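Local coordinates for protein polyketide synthase PksJ (Bacillus subtilis subsp. subtilis, PDB 4J1Q) that probably uses bound NADPH to reduce alpha- and beta-keto groups stereoselectively, as a ketoreductase domain of the bacillaene polyketide assembly line, at residues Met153-Leu156 and His157-Leu160; Val238-Glu241 and Asp242-Asn245. All blocks are in the same frame, centred on the assembly; numbering follows the deposited sequence.

Contact 1 (Met153-Leu156 and His157-Leu160); sequences MIDL and HLKL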
# COMPACT_ATOMS: atom_id res chain seq x y z
N MET A 153 8.66 -20.59 -18.83
CA MET A 153 8.24 -21.81 -18.15
C MET A 153 6.98 -22.41 -18.79
O MET A 153 5.94 -21.76 -18.87
CB MET A 153 8.01 -21.54 -16.68
CG MET A 153 8.02 -22.80 -15.84
SD MET A 153 7.70 -22.44 -14.11
CE MET A 153 8.93 -23.48 -13.34
N ILE A 154 7.08 -23.66 -19.22
CA ILE A 154 5.90 -24.36 -19.73
C ILE A 154 5.51 -25.50 -18.80
O ILE A 154 4.79 -26.42 -19.18
CB ILE A 154 6.11 -24.88 -21.17
CG1 ILE A 154 6.00 -23.73 -22.18
CG2 ILE A 154 5.07 -25.95 -21.51
CD1 ILE A 154 7.30 -22.97 -22.39
N ASP A 155 6.00 -25.42 -17.57
CA ASP A 155 5.54 -26.29 -16.50
C ASP A 155 4.40 -25.60 -15.74
O ASP A 155 3.98 -26.04 -14.68
CB ASP A 155 6.71 -26.57 -15.55
CG ASP A 155 6.31 -27.45 -14.40
OD1 ASP A 155 5.20 -28.04 -14.46
OD2 ASP A 155 7.10 -27.56 -13.45
N LEU A 156 3.94 -24.48 -16.29
CA LEU A 156 3.18 -23.52 -15.51
C LEU A 156 1.85 -24.09 -14.98
O LEU A 156 1.52 -23.93 -13.80
CB LEU A 156 2.92 -22.27 -16.34
CG LEU A 156 2.11 -21.17 -15.67
CD1 LEU A 156 2.75 -20.77 -14.35
CD2 LEU A 156 2.00 -19.98 -16.62
N HIS A 157 1.12 -24.78 -15.85
CA HIS A 157 -0.24 -25.22 -15.55
C HIS A 157 -0.36 -26.11 -14.34
O HIS A 157 -1.32 -26.01 -13.58
CB HIS A 157 -0.87 -25.90 -16.77
CG HIS A 157 -0.04 -27.04 -17.32
ND1 HIS A 157 0.01 -28.25 -16.72
CD2 HIS A 157 0.77 -27.14 -18.46
CE1 HIS A 157 0.82 -29.06 -17.42
NE2 HIS A 157 1.28 -28.38 -18.48
N LEU A 158 0.61 -27.01 -14.15
CA LEU A 158 0.62 -27.88 -12.97
C LEU A 158 0.79 -27.08 -11.67
O LEU A 158 0.14 -27.36 -10.66
CB LEU A 158 1.72 -28.95 -13.09
CG LEU A 158 1.57 -29.97 -14.23
CD1 LEU A 158 2.77 -30.90 -14.33
CD2 LEU A 158 0.29 -30.78 -14.08
N LYS A 159 1.63 -26.06 -11.71
CA LYS A 159 1.82 -25.21 -10.54
C LYS A 159 0.52 -24.52 -10.16
O LYS A 159 0.10 -24.56 -9.01
CB LYS A 159 2.91 -24.17 -10.80
CG LYS A 159 4.32 -24.71 -10.62
CD LYS A 159 5.23 -24.23 -11.73
CE LYS A 159 6.52 -25.04 -11.73
NZ LYS A 159 7.35 -24.78 -10.52
N LEU A 160 -0.10 -23.88 -11.13
CA LEU A 160 -1.34 -23.17 -10.88
C LEU A 160 -2.35 -24.16 -10.32
O LEU A 160 -2.98 -23.89 -9.28
CB LEU A 160 -1.89 -22.55 -12.17
CG LEU A 160 -1.00 -21.50 -12.83
CD1 LEU A 160 -1.70 -20.91 -14.04
CD2 LEU A 160 -0.66 -20.40 -11.84
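Lys159 lays its aliphatic chain over the end of Met153 and against the carboxylate of Asp155, where the loop of Met153 and the N-cap residue Asp155 lead into helix 156-164. Met153 meets it at about a right angle: SD lies 3.7 Å from Lys159 CE, and the methyl CE comes in at 3.3 Å from the same carbon. Asp155 crosses Lys159 equally steeply, with OD2 3.1 Å from Lys159 CE. Because the lysine chain bends at its second torsion (137°) and again at its fourth, it is this methylene that faces the carboxylate, while NZ stays 4.0 Å from Asp155 OD2, beyond a salt bridge. The other carboxylate oxygen, OD1, rests against CB and CD1 of Leu158.

The side chain of Asp155 caps nothing; with CG anti to its own backbone N (chi1 179°), the carboxylate is turned to Leu158 and Lys159. The turn itself is closed by Leu160 N donating to Leu156 O at 3.1 Å, a nearly straight bond. Leu156 CD1 also packs on Leu160 CG at 4.1 Å, and these two leucines continue onto Ile147 and Ile145 of strand 140-147. His157 in turn meets the ring of His65, their planes nearly parallel. Since the carboxylate of Asp155 meets the lysine's CE methylene rather than its ammonium, any attraction between the two charges is probably weaker than in a salt bridge.

Contact 2 (Val238-Glu241 and Asp242-Asn245); sequences VLSE and DKEN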
# COMPACT_ATOMS: atom_id res chain seq x y z
N VAL A 238 -9.04 24.25 0.87
CA VAL A 238 -8.80 25.47 1.62
C VAL A 238 -8.79 25.21 3.13
O VAL A 238 -9.66 24.53 3.64
CB VAL A 238 -9.88 26.53 1.28
CG1 VAL A 238 -9.69 27.79 2.11
CG2 VAL A 238 -9.84 26.85 -0.21
N LEU A 239 -7.83 25.78 3.83
CA LEU A 239 -7.75 25.63 5.28
C LEU A 239 -8.93 26.26 5.98
O LEU A 239 -9.23 27.42 5.73
CB LEU A 239 -6.47 26.28 5.81
CG LEU A 239 -5.17 25.48 5.67
CD1 LEU A 239 -4.05 26.14 6.46
CD2 LEU A 239 -5.35 24.03 6.09
N SER A 240 -9.54 25.52 6.90
CA SER A 240 -10.48 26.12 7.85
C SER A 240 -9.71 26.94 8.89
O SER A 240 -8.48 26.91 8.92
CB SER A 240 -11.33 25.06 8.53
OG SER A 240 -10.52 24.12 9.21
N GLU A 241 -10.44 27.67 9.73
CA GLU A 241 -9.83 28.57 10.71
C GLU A 241 -8.97 27.78 11.70
O GLU A 241 -7.83 28.15 11.98
CB GLU A 241 -10.90 29.35 11.46
CG GLU A 241 -11.69 30.32 10.59
CD GLU A 241 -12.77 31.05 11.36
OE1 GLU A 241 -13.68 30.36 11.87
OE2 GLU A 241 -12.70 32.30 11.49
N ASP A 242 -9.54 26.69 12.21
CA ASP A 242 -8.91 25.93 13.28
C ASP A 242 -7.61 25.31 12.80
O ASP A 242 -6.60 25.33 13.50
CB ASP A 242 -9.87 24.86 13.80
CG ASP A 242 -11.09 25.46 14.50
OD1 ASP A 242 -11.02 26.64 14.89
OD2 ASP A 242 -12.11 24.77 14.66
N LYS A 243 -7.62 24.86 11.55
CA LYS A 243 -6.41 24.34 10.93
C LYS A 243 -5.30 25.39 10.92
O LYS A 243 -4.18 25.12 11.33
CB LYS A 243 -6.69 23.84 9.51
CG LYS A 243 -7.44 22.52 9.46
CD LYS A 243 -6.57 21.36 9.92
CE LYS A 243 -7.39 20.13 10.28
NZ LYS A 243 -8.04 19.49 9.10
N GLU A 244 -5.63 26.60 10.48
CA GLU A 244 -4.68 27.70 10.52
C GLU A 244 -4.28 27.99 11.97
O GLU A 244 -3.11 28.28 12.25
CB GLU A 244 -5.28 28.95 9.87
CG GLU A 244 -4.33 30.13 9.79
CD GLU A 244 -3.13 29.87 8.89
OE1 GLU A 244 -3.17 28.89 8.12
OE2 GLU A 244 -2.16 30.65 8.95
N ASN A 245 -5.25 27.89 12.87
CA ASN A 245 -4.99 28.06 14.30
C ASN A 245 -4.10 26.96 14.84
O ASN A 245 -3.13 27.23 15.56
CB ASN A 245 -6.30 28.09 15.07
CG ASN A 245 -7.00 29.43 14.96
OD1 ASN A 245 -6.37 30.48 15.06
ND2 ASN A 245 -8.31 29.40 14.70
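This is a helix-start contact at the protein surface, where the loop following strand 230-234 turns into helix 241-252 of the ketoreductase domain. Two backbone bonds define it. Glu244 N donates to Ser240 O at 3.3 Å, a long but straight bond (N-H...O 169°) whose donor is tilted 20° from the carbonyl plane. One residue on, Asn245 N reaches Glu241 O at 2.7 Å, this time in the carbonyl plane. The side-chain amide of Asn245 also folds back over the same carbonyl, ND2 lying 3.0 Å from Glu241 O, but its angle is too poor for a second hydrogen bond.

Ser240 holds the N-cap position without a capping bond from its hydroxyl. With OG set between the backbone N and the carbonyl carbon (chi1 59°), the oxygen instead rests on the lysine chain, 3.5 Å from Lys243 CG. Leu239 supplies the apolar part, its two methyls going to different neighbours. CD2 touches Lys243 CB at 3.7 Å, and CD1 comes 3.3 Å from Glu244 OE1, a van der Waals contact in which a carboxylate oxygen meets a methyl group; both helix side chains cross the leucine at about a right angle. Glu244 swings its carboxylate there by a bend at its second torsion.

Beyond the turn, Lys243 NZ is hydrogen-bonded to Ala211 O, in the loop between strand 204-208 and helix 213-226, and the lysine side chain lies about 6 Å from the bound NADPH. Leu239 touches Ala211 as well, and Leu247 further along helix 241-252, while Glu244 leans on Arg251. The start of helix 241-252 is thereby tied to the glycine-rich turn, consistent with a Rossmann-type cofactor site, that leads from strand 204-208 into helix 213-226.

In the fold
Contact 1 comes first along the chain, and contact 2 follows it in series. Their centres are 58 Å apart and their nearest atoms about 46 Å, on opposite sides of the chain's centre, each centre about 29 Å from it. Both are loop-to-helix junctions following a strand, but they share no helix or strand: contact 1 lies between strand 140-147 and helix 156-164, contact 2 between strand 230-234 and helix 241-252. Contact 2 lies in the ketoreductase domain, close to the NADPH. Contact 1 packs its helix start against strand 140-147, far from contact 2 and its surroundings.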